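Side-chain contacts in putative cytoplasmic protein (Salmonella typhimurium, PDB 2GK3), which is of unknown function, belongs to a family related to class I glutamine amidotransferases, and assembles into a hexamer: residues E[61-64]-E[65-69]; E[234-237]-E[238-241]. One frame throughout, in Å; residues are numbered along the deposited sequence.

Interaction 1 comes first along the chain, in the short helix 61-67 just after strand 55-59. Interaction 2 comes near the C-terminus, where helix 234-237 ends and the chain turns toward helix 242-253. The two do not touch. Their centres are 31 Å apart, their nearest atoms about 18 Å, and they lie on opposite sides of the centre of the chain. Both lie in the part of the chain that resembles glutamine amidotransferases. Interaction 1 spans a short helix and the residues after it; interaction 2 is at the end of one. Residues 61-69 also meet two other subunits of the hexamer, whereas 234-241 packs mainly within its own chain.

Interaction 1: residues E[61-64]-E[65-69]; sequences AHTV and QIAFP
The short helix 61-67, which follows strand 55-59, carries Val64, and Phe68 follows where the chain leaves it. Their side chains lie side by side and point the same way. Val64 CG1 is 4.0 Å from Phe68 CD1. Phe68 has CG anti to its backbone N (chi1 -171°), which lays the ring alongside the valine. The ring also has Pro69 CD over one face, offset toward the rim and 3.4 Å above its plane. Met59 and Ile16 of the same chain pack against both Val64 and Phe68.

The backbone bonds follow the i to i+4 pattern. Ile66 N donates to His62 O at 3.2 Å. Ala67 N donates to Thr63 O at 2.9 Å, with the donor tilted 34° from the carbonyl plane. The bond from Phe68 N to Val64 O is weak at 3.3 Å. Water 1 accepts from Phe68 N and lies within hydrogen-bonding distance of Val64 O, to which it may donate.

The Gln65 chain is extended beyond CG. Its amide is held at both ends by a second subunit: NE2 donates to Ser36 O and OE1 accepts from Tyr38 N. The His62 ring meets Tyr38 and His62 of that subunit. The arrangement is that of a short helix at a subunit interface: Val64 and Phe68 pack into the chain's own fold, while His62, Gln65 and Ile66 meet the second subunit.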
loop_
_atom_site.group_PDB
_atom_site.type_symbol
_atom_site.label_atom_id
_atom_site.label_comp_id
_atom_site.label_asym_id
_atom_site.label_seq_id
_atom_site.Cartn_x
_atom_site.Cartn_y
_atom_site.Cartn_z
ATOM N N ALA E 61 3.220 -16.855 11.972
ATOM C CA ALA E 61 1.907 -16.576 11.378
ATOM C C ALA E 61 1.699 -17.119 9.953
ATOM O O ALA E 61 0.668 -17.743 9.681
ATOM C CB ALA E 61 1.616 -15.088 11.426
ATOM N N HIS E 62 2.661 -16.896 9.053
ATOM C CA HIS E 62 2.511 -17.379 7.663
ATOM C C HIS E 62 2.294 -18.888 7.577
ATOM O O HIS E 62 1.554 -19.358 6.714
ATOM C CB HIS E 62 3.614 -16.868 6.692
ATOM C CG HIS E 62 5.012 -17.258 7.065
ATOM N ND1 HIS E 62 5.922 -16.355 7.576
ATOM C CD2 HIS E 62 5.660 -18.443 6.996
ATOM C CE1 HIS E 62 7.066 -16.965 7.810
ATOM N NE2 HIS E 62 6.929 -18.236 7.484
ATOM N N THR E 63 2.886 -19.636 8.501
ATOM C CA THR E 63 2.775 -21.093 8.504
ATOM C C THR E 63 1.388 -21.584 8.955
ATOM O O THR E 63 0.969 -22.673 8.582
ATOM C CB THR E 63 3.879 -21.711 9.398
ATOM O OG1 THR E 63 5.148 -21.219 8.972
ATOM C CG2 THR E 63 3.886 -23.224 9.329
ATOM N N VAL E 64 0.695 -20.807 9.786
ATOM C CA VAL E 64 -0.702 -21.094 10.106
ATOM C C VAL E 64 -1.569 -21.003 8.835
ATOM O O VAL E 64 -2.442 -21.842 8.627
ATOM C CB VAL E 64 -1.241 -20.150 11.225
ATOM C CG1 VAL E 64 -2.770 -20.308 11.429
ATOM C CG2 VAL E 64 -0.492 -20.385 12.535
ATOM N N GLN E 65 -1.304 -19.993 7.997
ATOM C CA GLN E 65 -1.998 -19.770 6.718
ATOM C C GLN E 65 -1.872 -20.932 5.728
ATOM O O GLN E 65 -2.864 -21.338 5.137
ATOM C CB GLN E 65 -1.499 -18.493 6.027
ATOM C CG GLN E 65 -1.721 -17.194 6.769
ATOM C CD GLN E 65 -1.628 -15.969 5.845
ATOM O OE1 GLN E 65 -0.574 -15.684 5.261
ATOM N NE2 GLN E 65 -2.735 -15.233 5.721
ATOM N N ILE E 66 -0.650 -21.444 5.563
ATOM C CA ILE E 66 -0.301 -22.541 4.644
ATOM C C ILE E 66 -0.595 -23.939 5.196
ATOM O O ILE E 66 -0.966 -24.849 4.438
ATOM C CB ILE E 66 1.255 -22.616 4.425
ATOM C CG1 ILE E 66 1.831 -21.435 3.671
ATOM C CG2 ILE E 66 1.672 -23.928 3.716
ATOM C CD1 ILE E 66 3.371 -21.600 3.556
ATOM N N ALA E 67 -0.364 -24.124 6.497
ATOM C CA ALA E 67 -0.075 -25.459 7.027
ATOM C C ALA E 67 -0.453 -25.678 8.478
ATOM O O ALA E 67 0.197 -26.475 9.169
ATOM C CB ALA E 67 1.421 -25.775 6.849
ATOM N N PHE E 68 -1.489 -24.992 8.953
ATOM C CA PHE E 68 -1.989 -25.298 10.291
ATOM C C PHE E 68 -2.533 -26.737 10.324
ATOM O O PHE E 68 -3.246 -27.135 9.406
ATOM C CB PHE E 68 -3.054 -24.293 10.770
ATOM C CG PHE E 68 -3.404 -24.472 12.206
ATOM C CD1 PHE E 68 -2.609 -23.916 13.193
ATOM C CD2 PHE E 68 -4.454 -25.292 12.577
ATOM C CE1 PHE E 68 -2.899 -24.135 14.545
ATOM C CE2 PHE E 68 -4.747 -25.521 13.910
ATOM C CZ PHE E 68 -3.980 -24.939 14.898
ATOM N N PRO E 69 -2.172 -27.523 11.362
ATOM C CA PRO E 69 -2.617 -28.929 11.482
ATOM C C PRO E 69 -4.139 -29.108 11.445
ATOM O O PRO E 69 -4.861 -28.486 12.235
ATOM C CB PRO E 69 -2.071 -29.363 12.857
ATOM C CG PRO E 69 -0.955 -28.453 13.126
ATOM C CD PRO E 69 -1.277 -27.145 12.471
HETATM O O HOH W 1 -3.297 -23.849 6.631
#

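Interaction 2: residues E[234-237]-E[238-241]; sequences QQFM and SWPF
Ser238 closes the C-terminal end of helix 234-237 by a double hydrogen bond to Gln234 O. Its OG donates at 2.7 Å and its backbone N donates to the same Gln234 O at 3.1 Å. The two donors reach the oxygen from opposite faces of the carbonyl plane. OG is tilted 31° from that plane. Ser238 OG sits between its backbone N and carbonyl carbon (chi1 42°), and this turns the hydroxyl back onto the helix. A weak backbone bond runs from Trp239 N to Phe236 O at 3.3 Å.

Water 2 adds a second polar link. It donates to Met237 O and to Trp239 O, each at 2.6 Å, and so spans the turn. Met237 O also accepts from Trp44 NE1. Met237 is a selenomethionine.

The apolar contact is between two aromatic residues whose side chains run at a slant to each other. Trp239 CE3 lies at the edge of the Phe236 ring, near its plane, and is 4.0 Å from Phe236 CE1. Trp239 has CG anti to its backbone N (chi1 -176°), which sets CE3 beside the Phe236 ring. Phe241 CB lies 3.6 Å above one face of the indole, toward the rim. Trp239 NE1 donates to Ser181 O.

Pro184 packs on both Phe236 and Trp239. Gln235 OE1 accepts from Val185 N at the start of strand 185-194. Helix 242-253 also lies against the pair: Leu245 touches both rings, and Tyr242 meets Phe236 edge-to-face.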
loop_
_atom_site.group_PDB
_atom_site.type_symbol
_atom_site.label_atom_id
_atom_site.label_comp_id
_atom_site.label_asym_id
_atom_site.label_seq_id
_atom_site.Cartn_x
_atom_site.Cartn_y
_atom_site.Cartn_z
ATOM N N GLN E 234 13.391 -3.716 27.533
ATOM C CA GLN E 234 14.708 -4.341 27.641
ATOM C C GLN E 234 14.953 -4.748 29.083
ATOM O O GLN E 234 15.557 -5.783 29.348
ATOM C CB GLN E 234 15.815 -3.385 27.173
ATOM C CG GLN E 234 15.866 -3.135 25.662
ATOM C CD GLN E 234 15.764 -4.431 24.857
ATOM O OE1 GLN E 234 16.631 -5.326 24.949
ATOM N NE2 GLN E 234 14.687 -4.544 24.067
ATOM N N GLN E 235 14.471 -3.924 30.010
ATOM C CA GLN E 235 14.539 -4.223 31.437
ATOM C C GLN E 235 13.771 -5.508 31.780
ATOM O O GLN E 235 14.201 -6.304 32.617
ATOM C CB GLN E 235 14.033 -3.029 32.238
ATOM C CG GLN E 235 13.894 -3.270 33.733
ATOM C CD GLN E 235 13.322 -2.070 34.445
ATOM O OE1 GLN E 235 12.233 -2.126 34.999
ATOM N NE2 GLN E 235 14.050 -0.961 34.413
ATOM N N PHE E 236 12.647 -5.720 31.114
ATOM C CA PHE E 236 11.882 -6.942 31.328
ATOM C C PHE E 236 12.613 -8.173 30.761
ATOM O O PHE E 236 12.643 -9.227 31.399
ATOM C CB PHE E 236 10.473 -6.780 30.755
ATOM C CG PHE E 236 9.641 -8.022 30.811
ATOM C CD1 PHE E 236 9.607 -8.814 31.959
ATOM C CD2 PHE E 236 8.863 -8.386 29.722
ATOM C CE1 PHE E 236 8.821 -9.962 32.018
ATOM C CE2 PHE E 236 8.066 -9.530 29.763
ATOM C CZ PHE E 236 8.045 -10.316 30.908
HETATM N N MSE E 237 13.206 -8.016 29.573
HETATM C CA MSE E 237 13.974 -9.094 28.908
HETATM C C MSE E 237 15.132 -9.584 29.770
HETATM O O MSE E 237 15.404 -10.785 29.851
HETATM C CB MSE E 237 14.588 -8.619 27.594
HETATM C CG MSE E 237 13.766 -7.706 26.737
HETATM SE SE MSE E 237 12.798 -8.705 25.379
HETATM C CE MSE E 237 11.151 -8.702 26.432
ATOM N N SER E 238 15.832 -8.638 30.391
ATOM C CA SER E 238 17.037 -8.964 31.155
ATOM C C SER E 238 16.761 -9.025 32.650
ATOM O O SER E 238 17.686 -9.094 33.464
ATOM C CB SER E 238 18.163 -7.979 30.831
ATOM O OG SER E 238 17.665 -6.655 30.747
ATOM N N TRP E 239 15.475 -8.982 32.997
ATOM C CA TRP E 239 15.017 -9.234 34.354
ATOM C C TRP E 239 15.396 -10.681 34.722
ATOM O O TRP E 239 15.188 -11.595 33.919
ATOM C CB TRP E 239 13.500 -9.007 34.408
ATOM C CG TRP E 239 12.844 -9.119 35.750
ATOM C CD1 TRP E 239 13.206 -8.481 36.891
ATOM C CD2 TRP E 239 11.673 -9.890 36.072
ATOM N NE1 TRP E 239 12.360 -8.825 37.914
ATOM C CE2 TRP E 239 11.406 -9.684 37.440
ATOM C CE3 TRP E 239 10.832 -10.745 35.337
ATOM C CZ2 TRP E 239 10.322 -10.292 38.095
ATOM C CZ3 TRP E 239 9.763 -11.351 35.981
ATOM C CH2 TRP E 239 9.516 -11.123 37.347
ATOM N N PRO E 240 15.999 -10.889 35.913
ATOM C CA PRO E 240 16.498 -12.198 36.345
ATOM C C PRO E 240 15.442 -13.295 36.341
ATOM O O PRO E 240 15.776 -14.479 36.267
ATOM C CB PRO E 240 16.945 -11.935 37.785
ATOM C CG PRO E 240 17.295 -10.534 37.810
ATOM C CD PRO E 240 16.293 -9.860 36.924
ATOM N N PHE E 241 14.174 -12.906 36.414
ATOM C CA PHE E 241 13.093 -13.891 36.481
ATOM C C PHE E 241 12.298 -14.021 35.181
ATOM O O PHE E 241 11.237 -14.646 35.153
ATOM C CB PHE E 241 12.185 -13.595 37.682
ATOM C CG PHE E 241 12.911 -13.602 39.012
ATOM C CD1 PHE E 241 13.323 -14.801 39.593
ATOM C CD2 PHE E 241 13.178 -12.406 39.684
ATOM C CE1 PHE E 241 13.995 -14.811 40.824
ATOM C CE2 PHE E 241 13.841 -12.407 40.916
ATOM C CZ PHE E 241 14.256 -13.610 41.482
HETATM O O HOH W 2 16.453 -12.235 31.786
#